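Local coordinates for protein beta-galactoside alpha-2,6-sialyltransferase (PDB 2Z4T) that transfers sialic acid in alpha-2,6 linkage to galactoside acceptors such as lactose, with CMP released from the donor, at residues K257-L260 with E261-N265; Y280-Q283 with K284-A288. All coordinates share one frame; numbering follows the deposited sequence.

Contact 1 (K257-L260 with E261-N265); sequences KDYL and EDVIN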
# COMPACT_ATOMS: atom_id res chain seq x y z
N LYS A 257 14.29 21.46 -0.13
CA LYS A 257 15.27 20.55 0.45
C LYS A 257 15.88 21.06 1.76
O LYS A 257 15.94 20.32 2.74
CB LYS A 257 16.38 20.20 -0.55
CG LYS A 257 17.68 19.78 0.12
CD LYS A 257 18.44 18.81 -0.72
CE LYS A 257 19.95 18.95 -0.55
NZ LYS A 257 20.41 18.82 0.86
N ASP A 258 16.33 22.31 1.76
CA ASP A 258 17.00 22.88 2.95
C ASP A 258 16.01 22.94 4.10
O ASP A 258 16.36 22.66 5.26
CB ASP A 258 17.55 24.28 2.66
CG ASP A 258 18.61 24.28 1.56
OD1 ASP A 258 19.43 23.34 1.50
OD2 ASP A 258 18.62 25.22 0.75
N TYR A 259 14.77 23.29 3.77
CA TYR A 259 13.72 23.41 4.76
C TYR A 259 13.48 22.06 5.41
O TYR A 259 13.54 21.94 6.65
CB TYR A 259 12.43 23.95 4.13
CG TYR A 259 11.26 23.86 5.07
CD1 TYR A 259 11.09 24.79 6.11
CD2 TYR A 259 10.34 22.82 4.96
CE1 TYR A 259 10.01 24.67 6.99
CE2 TYR A 259 9.27 22.71 5.82
CZ TYR A 259 9.10 23.63 6.83
OH TYR A 259 8.02 23.48 7.67
N LEU A 260 13.25 21.05 4.56
CA LEU A 260 13.01 19.68 5.02
C LEU A 260 14.21 19.17 5.82
O LEU A 260 14.04 18.62 6.91
CB LEU A 260 12.68 18.74 3.84
CG LEU A 260 12.27 17.30 4.15
CD1 LEU A 260 11.05 17.27 5.04
CD2 LEU A 260 11.98 16.49 2.90
N GLU A 261 15.41 19.38 5.28
CA GLU A 261 16.64 19.03 5.99
C GLU A 261 16.74 19.65 7.38
O GLU A 261 17.08 18.96 8.34
CB GLU A 261 17.88 19.39 5.17
CG GLU A 261 19.13 18.67 5.67
CD GLU A 261 20.30 18.77 4.73
OE1 GLU A 261 20.33 19.72 3.90
OE2 GLU A 261 21.20 17.90 4.82
N ASP A 262 16.44 20.94 7.49
CA ASP A 262 16.50 21.67 8.75
C ASP A 262 15.45 21.23 9.76
O ASP A 262 15.71 21.25 10.97
CB ASP A 262 16.39 23.18 8.52
CG ASP A 262 17.62 23.77 7.87
OD1 ASP A 262 18.69 23.11 7.88
OD2 ASP A 262 17.52 24.89 7.33
N VAL A 263 14.27 20.88 9.26
CA VAL A 263 13.19 20.39 10.11
C VAL A 263 13.60 19.04 10.73
O VAL A 263 13.53 18.87 11.95
CB VAL A 263 11.85 20.30 9.32
CG1 VAL A 263 10.84 19.45 10.05
CG2 VAL A 263 11.28 21.69 9.06
N ILE A 264 14.06 18.11 9.90
CA ILE A 264 14.55 16.81 10.36
C ILE A 264 15.76 16.93 11.32
O ILE A 264 15.83 16.23 12.34
CB ILE A 264 14.84 15.86 9.18
CG1 ILE A 264 13.53 15.47 8.48
CG2 ILE A 264 15.59 14.61 9.66
CD1 ILE A 264 13.68 14.86 7.07
N ASN A 265 16.70 17.83 11.01
CA ASN A 265 17.82 18.14 11.92
C ASN A 265 17.41 18.84 13.22
O ASN A 265 18.20 18.92 14.15
CB ASN A 265 18.87 19.01 11.22
CG ASN A 265 19.80 18.20 10.34
OD1 ASN A 265 20.08 17.03 10.63
ND2 ASN A 265 20.27 18.80 9.26
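Tyr259 lays one face of its phenol ring against the methyl CG2 of Val263, one helical turn further on. This is a CH-pi contact. The methyl sits 3.9 Å from the ring centroid, 19° off the ring normal, and offset toward the rim. Its closest ring atom is Tyr259 CZ, 3.7 Å from Val263 CG2. The hydroxyl at the far end is held by Asp270 O and Asn273 N, which tie the ring to the chain beyond the helix. Four backbone bonds of alpha-helical i to i+4 type join 257-260 to 261-265. The straightest runs from Ile264 N to Leu260 O, with an N-H...O angle of 177°. On another side of the helix, Lys257 and Glu261 run side by side. Lys257 NZ lies 3.2 Å from Glu261 OE1, a salt bridge whose hydrogen bond is weak. The lysine chain bends at its outer torsions (chi4 56°), which turns NZ toward the carboxylate. Asp258 OD1 is 4.4 Å from Glu261 OE1, so the lysine probably also eases the repulsion between these acids. Helix 249-265 packs its buried residues Leu260 and Val263 on helix 205-216, around Val210. Leu260 also meets the short helix 282-285, which leads into strand 288-292.

Contact 2 (Y280-Q283 with K284-A288); sequences YNWQ and KLYPA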
# COMPACT_ATOMS: atom_id res chain seq x y z
N TYR A 280 8.31 16.74 -2.50
CA TYR A 280 9.14 16.26 -3.60
C TYR A 280 10.64 16.46 -3.38
O TYR A 280 11.37 16.72 -4.32
CB TYR A 280 8.65 16.82 -4.95
CG TYR A 280 7.23 16.36 -5.25
CD1 TYR A 280 6.96 15.02 -5.49
CD2 TYR A 280 6.16 17.27 -5.24
CE1 TYR A 280 5.66 14.56 -5.74
CE2 TYR A 280 4.86 16.84 -5.49
CZ TYR A 280 4.62 15.48 -5.74
OH TYR A 280 3.35 15.02 -5.96
N ASN A 281 11.08 16.32 -2.13
CA ASN A 281 12.50 16.38 -1.81
C ASN A 281 13.04 15.15 -1.09
O ASN A 281 14.25 15.10 -0.80
CB ASN A 281 12.83 17.64 -0.99
CG ASN A 281 13.11 18.82 -1.86
OD1 ASN A 281 12.29 19.72 -1.99
ND2 ASN A 281 14.27 18.83 -2.49
N TRP A 282 12.19 14.15 -0.83
CA TRP A 282 12.66 12.93 -0.14
C TRP A 282 13.92 12.35 -0.80
O TRP A 282 14.87 11.99 -0.11
CB TRP A 282 11.56 11.86 0.01
CG TRP A 282 10.41 12.32 0.90
CD1 TRP A 282 9.10 12.47 0.54
CD2 TRP A 282 10.50 12.72 2.28
NE1 TRP A 282 8.37 12.94 1.60
CE2 TRP A 282 9.20 13.09 2.68
CE3 TRP A 282 11.54 12.77 3.21
CZ2 TRP A 282 8.92 13.52 3.99
CZ3 TRP A 282 11.26 13.22 4.50
CH2 TRP A 282 9.96 13.58 4.88
N GLN A 283 13.91 12.32 -2.12
CA GLN A 283 15.00 11.73 -2.91
C GLN A 283 16.31 12.50 -2.83
O GLN A 283 17.37 11.96 -3.15
CB GLN A 283 14.57 11.60 -4.39
CG GLN A 283 14.67 12.89 -5.23
CD GLN A 283 13.58 13.91 -4.93
OE1 GLN A 283 12.81 13.77 -3.97
NE2 GLN A 283 13.50 14.94 -5.76
N LYS A 284 16.23 13.77 -2.43
CA LYS A 284 17.44 14.58 -2.26
C LYS A 284 18.14 14.31 -0.94
O LYS A 284 19.28 14.70 -0.76
CB LYS A 284 17.11 16.07 -2.36
CG LYS A 284 16.60 16.52 -3.71
CD LYS A 284 17.66 16.40 -4.79
CE LYS A 284 17.02 16.19 -6.13
NZ LYS A 284 17.93 16.54 -7.24
N LEU A 285 17.45 13.64 -0.01
CA LEU A 285 17.98 13.43 1.34
C LEU A 285 18.12 11.98 1.72
O LEU A 285 18.79 11.66 2.70
CB LEU A 285 17.11 14.14 2.39
CG LEU A 285 16.99 15.67 2.34
CD1 LEU A 285 15.80 16.14 3.15
CD2 LEU A 285 18.22 16.28 2.90
N TYR A 286 17.49 11.09 0.95
CA TYR A 286 17.44 9.68 1.30
C TYR A 286 17.32 8.90 0.01
O TYR A 286 16.91 9.45 -0.99
CB TYR A 286 16.22 9.38 2.17
CG TYR A 286 16.23 10.05 3.52
CD1 TYR A 286 15.52 11.23 3.74
CD2 TYR A 286 16.95 9.51 4.58
CE1 TYR A 286 15.54 11.87 4.97
CE2 TYR A 286 16.97 10.14 5.83
CZ TYR A 286 16.26 11.32 6.02
OH TYR A 286 16.26 11.95 7.25
N PRO A 287 17.70 7.61 0.03
CA PRO A 287 17.28 6.80 -1.11
C PRO A 287 15.77 6.71 -1.06
O PRO A 287 15.22 6.38 -0.00
CB PRO A 287 17.91 5.42 -0.82
CG PRO A 287 19.06 5.72 0.18
CD PRO A 287 18.49 6.84 1.01
N ALA A 288 15.11 7.03 -2.17
CA ALA A 288 13.66 7.16 -2.16
C ALA A 288 13.09 6.84 -3.51
O ALA A 288 13.76 7.04 -4.52
CB ALA A 288 13.27 8.56 -1.75
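Tyr286 CD1 approaches the edge of the Trp282 indole, near its plane, while Leu260 CD2 of helix 249-265 lies over one indole face. The edge contact is loose, with Trp282 CE3 4.3 Å from Tyr286 CD1. At the edge of the Tyr286 ring lies the carbonyl oxygen of Trp282. Residues 282-285 form a short, weakly bonded helix that leads into strand 288-292, a parallel strand of the N-terminal half of the GT-B fold. Its bonds are mainly of the 3-10 kind, i to i+3. Lys284 N donates to Asn281 O at 2.9 Å, and Leu285 N to Trp282 O at 3.1 Å. In both, the donor stands well above the carbonyl plane. Trp282 O takes a second, weak bond from Tyr286 N, bent to 126°. The indole N-H is used by Ser205 OG of helix 205-216. Gln283 folds back against its own backbone: CG sits between the backbone N and the carbonyl carbon (chi1 80°), and the chain bends again at chi2. Gln283 NE2 thereby reaches Tyr280 O at 3.1 Å, with the acceptor in the amide plane. Tyr310 O is another acceptor for this amide, and Lys284 makes a cation-pi contact with Tyr310. Beyond Pro287 the chain comes back alongside the turn, bringing the methyl CB of Ala288 to 3.8 Å from Gln283 CA.

Contact 1 comes first along the chain and contact 2 follows in series, with helix 276-279 between them. Their centres are 11 Å apart, and they touch directly. Lys257 CD packs 3.5 Å from Lys284 CB, and Ile264 CG2 lies 3.7 Å from Tyr286 OH. Contact 1 is one stretch of helix 249-265. Contact 2 spans the short helix 282-285 and the entry to strand 288-292, which pairs in parallel with strand 222-230. Helix 205-216 touches both. Contact 2 also packs on strand 222-230 through Trp282 and Tyr286, so it connects helix 249-265 to the sheet. Both belong to the sialyltransferase family region, away from the CMP, glycan and magnesium sites.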